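Long-range contact in response regulator receiver protein (Paraburkholderia phymatum, PDB 5TE9), which probably acts in two-component signalling as a receiver domain that takes up a phosphoryl group on an aspartate: residues V103-S109 with C125-V131. Coordinates in Å, arbitrary orientation, origin at the centre of the assembly. Numbering follows the deposited sequence.
Sequences VVVLTTS and CYITKPV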
loop_
_atom_site.group_PDB
_atom_site.type_symbol
_atom_site.label_atom_id
_atom_site.label_comp_id
_atom_site.label_asym_id
_atom_site.label_seq_id
_atom_site.Cartn_x
_atom_site.Cartn_y
_atom_site.Cartn_z
ATOM N N VAL A 103 6.109 -11.861 13.272
ATOM C CA VAL A 103 5.217 -12.996 13.070
ATOM C C VAL A 103 3.788 -12.536 13.304
ATOM O O VAL A 103 3.480 -11.928 14.339
ATOM C CB VAL A 103 5.555 -14.174 14.007
ATOM C CG1 VAL A 103 4.717 -15.417 13.656
ATOM C CG2 VAL A 103 7.027 -14.487 13.962
ATOM N N VAL A 104 2.923 -12.820 12.337
ATOM C CA VAL A 104 1.486 -12.647 12.467
ATOM C C VAL A 104 0.871 -14.037 12.476
ATOM O O VAL A 104 1.155 -14.846 11.587
ATOM C CB VAL A 104 0.922 -11.799 11.317
ATOM C CG1 VAL A 104 -0.582 -11.970 11.214
ATOM C CG2 VAL A 104 1.300 -10.343 11.502
ATOM N N VAL A 105 0.053 -14.321 13.480
ATOM C CA VAL A 105 -0.602 -15.618 13.616
ATOM C C VAL A 105 -2.001 -15.508 13.040
ATOM O O VAL A 105 -2.733 -14.562 13.346
ATOM C CB VAL A 105 -0.648 -16.068 15.086
ATOM C CG1 VAL A 105 -1.506 -17.324 15.240
ATOM C CG2 VAL A 105 0.760 -16.297 15.614
ATOM N N LEU A 106 -2.365 -16.458 12.194
ATOM C CA LEU A 106 -3.690 -16.478 11.609
ATOM C C LEU A 106 -4.664 -17.153 12.557
ATOM O O LEU A 106 -4.404 -18.254 13.047
ATOM C CB LEU A 106 -3.668 -17.225 10.285
ATOM C CG LEU A 106 -2.761 -16.609 9.240
ATOM C CD1 LEU A 106 -2.914 -17.354 7.920
ATOM C CD2 LEU A 106 -3.153 -15.156 9.113
ATOM N N THR A 107 -5.781 -16.495 12.810
ATOM C CA THR A 107 -6.883 -17.086 13.544
ATOM C C THR A 107 -8.027 -17.324 12.578
ATOM O O THR A 107 -8.087 -16.723 11.507
ATOM C CB THR A 107 -7.332 -16.174 14.685
ATOM O OG1 THR A 107 -7.816 -14.936 14.144
ATOM C CG2 THR A 107 -6.160 -15.890 15.612
ATOM N N THR A 108 -8.931 -18.218 12.947
ATOM C CA THR A 108 -10.012 -18.546 12.033
ATOM C C THR A 108 -11.264 -17.725 12.290
ATOM O O THR A 108 -12.210 -17.801 11.498
ATOM C CB THR A 108 -10.346 -20.045 12.109
ATOM O OG1 THR A 108 -10.873 -20.359 13.400
ATOM C CG2 THR A 108 -9.103 -20.878 11.870
ATOM N N SER A 109 -11.293 -16.943 13.363
ATOM C CA SER A 109 -12.478 -16.180 13.719
ATOM C C SER A 109 -12.058 -14.996 14.574
ATOM O O SER A 109 -11.199 -15.135 15.450
ATOM C CB SER A 109 -13.496 -17.038 14.482
ATOM O OG SER A 109 -13.143 -17.145 15.851
ATOM N N CYS A 125 -0.195 -8.994 16.725
ATOM C CA CYS A 125 0.366 -9.977 15.808
ATOM C C CYS A 125 -0.622 -11.091 15.476
ATOM O O CYS A 125 -0.214 -12.234 15.269
ATOM C CB CYS A 125 1.647 -10.564 16.403
ATOM S SG CYS A 125 2.929 -9.331 16.741
ATOM N N TYR A 126 -1.912 -10.774 15.423
ATOM C CA TYR A 126 -2.962 -11.736 15.121
ATOM C C TYR A 126 -3.956 -11.080 14.180
ATOM O O TYR A 126 -4.362 -9.936 14.410
ATOM C CB TYR A 126 -3.690 -12.199 16.388
ATOM C CG TYR A 126 -2.794 -12.882 17.389
ATOM C CD1 TYR A 126 -2.083 -12.147 18.326
ATOM C CD2 TYR A 126 -2.650 -14.260 17.388
ATOM C CE1 TYR A 126 -1.252 -12.759 19.226
ATOM C CE2 TYR A 126 -1.826 -14.885 18.287
ATOM C CZ TYR A 126 -1.128 -14.129 19.206
ATOM O OH TYR A 126 -0.301 -14.755 20.102
ATOM N N ILE A 127 -4.333 -11.789 13.113
ATOM C CA ILE A 127 -5.410 -11.353 12.237
ATOM C C ILE A 127 -6.180 -12.575 11.782
ATOM O O ILE A 127 -5.635 -13.677 11.671
ATOM C CB ILE A 127 -4.953 -10.555 10.997
ATOM C CG1 ILE A 127 -4.104 -11.413 10.084
ATOM C CG2 ILE A 127 -4.223 -9.278 11.367
ATOM C CD1 ILE A 127 -4.249 -10.995 8.652
ATOM N N THR A 128 -7.463 -12.370 11.530
ATOM C CA THR A 128 -8.311 -13.446 11.069
ATOM C C THR A 128 -8.018 -13.737 9.608
ATOM O O THR A 128 -7.720 -12.834 8.822
ATOM C CB THR A 128 -9.764 -13.062 11.276
ATOM O OG1 THR A 128 -9.904 -12.594 12.623
ATOM C CG2 THR A 128 -10.670 -14.256 11.078
ATOM N N LYS A 129 -8.042 -14.989 9.262
ATOM C CA LYS A 129 -7.821 -15.299 7.869
ATOM C C LYS A 129 -9.160 -15.333 7.143
ATOM O O LYS A 129 -10.215 -15.450 7.774
ATOM C CB LYS A 129 -7.076 -16.624 7.753
ATOM C CG LYS A 129 -7.948 -17.811 7.815
ATOM C CD LYS A 129 -7.156 -19.053 7.494
ATOM C CE LYS A 129 -6.642 -19.705 8.756
ATOM N NZ LYS A 129 -6.402 -21.154 8.544
ATOM N N PRO A 130 -9.169 -15.218 5.806
ATOM C CA PRO A 130 -8.023 -15.183 4.895
ATOM C C PRO A 130 -7.387 -13.822 4.836
ATOM O O PRO A 130 -7.984 -12.844 5.239
ATOM C CB PRO A 130 -8.637 -15.550 3.552
ATOM C CG PRO A 130 -9.999 -14.974 3.634
ATOM C CD PRO A 130 -10.441 -15.095 5.076
ATOM N N VAL A 131 -6.165 -13.783 4.326
ATOM C CA VAL A 131 -5.416 -12.540 4.222
ATOM C C VAL A 131 -5.634 -12.025 2.807
ATOM O O VAL A 131 -4.830 -12.228 1.899
ATOM C CB VAL A 131 -3.942 -12.734 4.551
ATOM C CG1 VAL A 131 -3.172 -11.424 4.279
ATOM C CG2 VAL A 131 -3.809 -13.172 5.992
#
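In the CheY-like receiver fold, successive parallel strands are joined through a helix, and the last two strands of the five-stranded parallel sheet illustrate the rule as a beta-alpha-beta crossover: 103-107 leads through helix 110-119 to the edge strand 126-128. Four backbone hydrogen bonds knit them, from Val105 N to Cys125 O (2.8 Å) through to Lys129 N to Thr107 O (2.8 Å). Side chains then alternate between the two helical layers. On one face the m rotamer of Tyr126 sets its ring obliquely over Val105, with Val105 CB 3.5 Å from Tyr126 CD2, while Thr107 and Thr128 continue the row beneath helix 110-119; Thr128, also m, hydrogen-bonds Glu113. On the other face Leu106 (m, t) reaches both Ile127 and Val131, its CD2 lying 3.8 Å from Val131 CG2, and Ile127, in p, packs against helix 133-142. Beyond the strand end, Ser109 N-caps helix 110-119. The cis peptide between Lys129 and Pro130 is a hallmark of receiver domains, where the equivalent lysine reaches the phosphorylation site. Here Lys129 forms a salt bridge with Asp77, the predicted phosphoacceptor, unmodified in this structure. With chi1 in p, the lysine chain passes Leu106 and Thr108, leaving Lys129 CE 4.1 Å from Thr108 CG2.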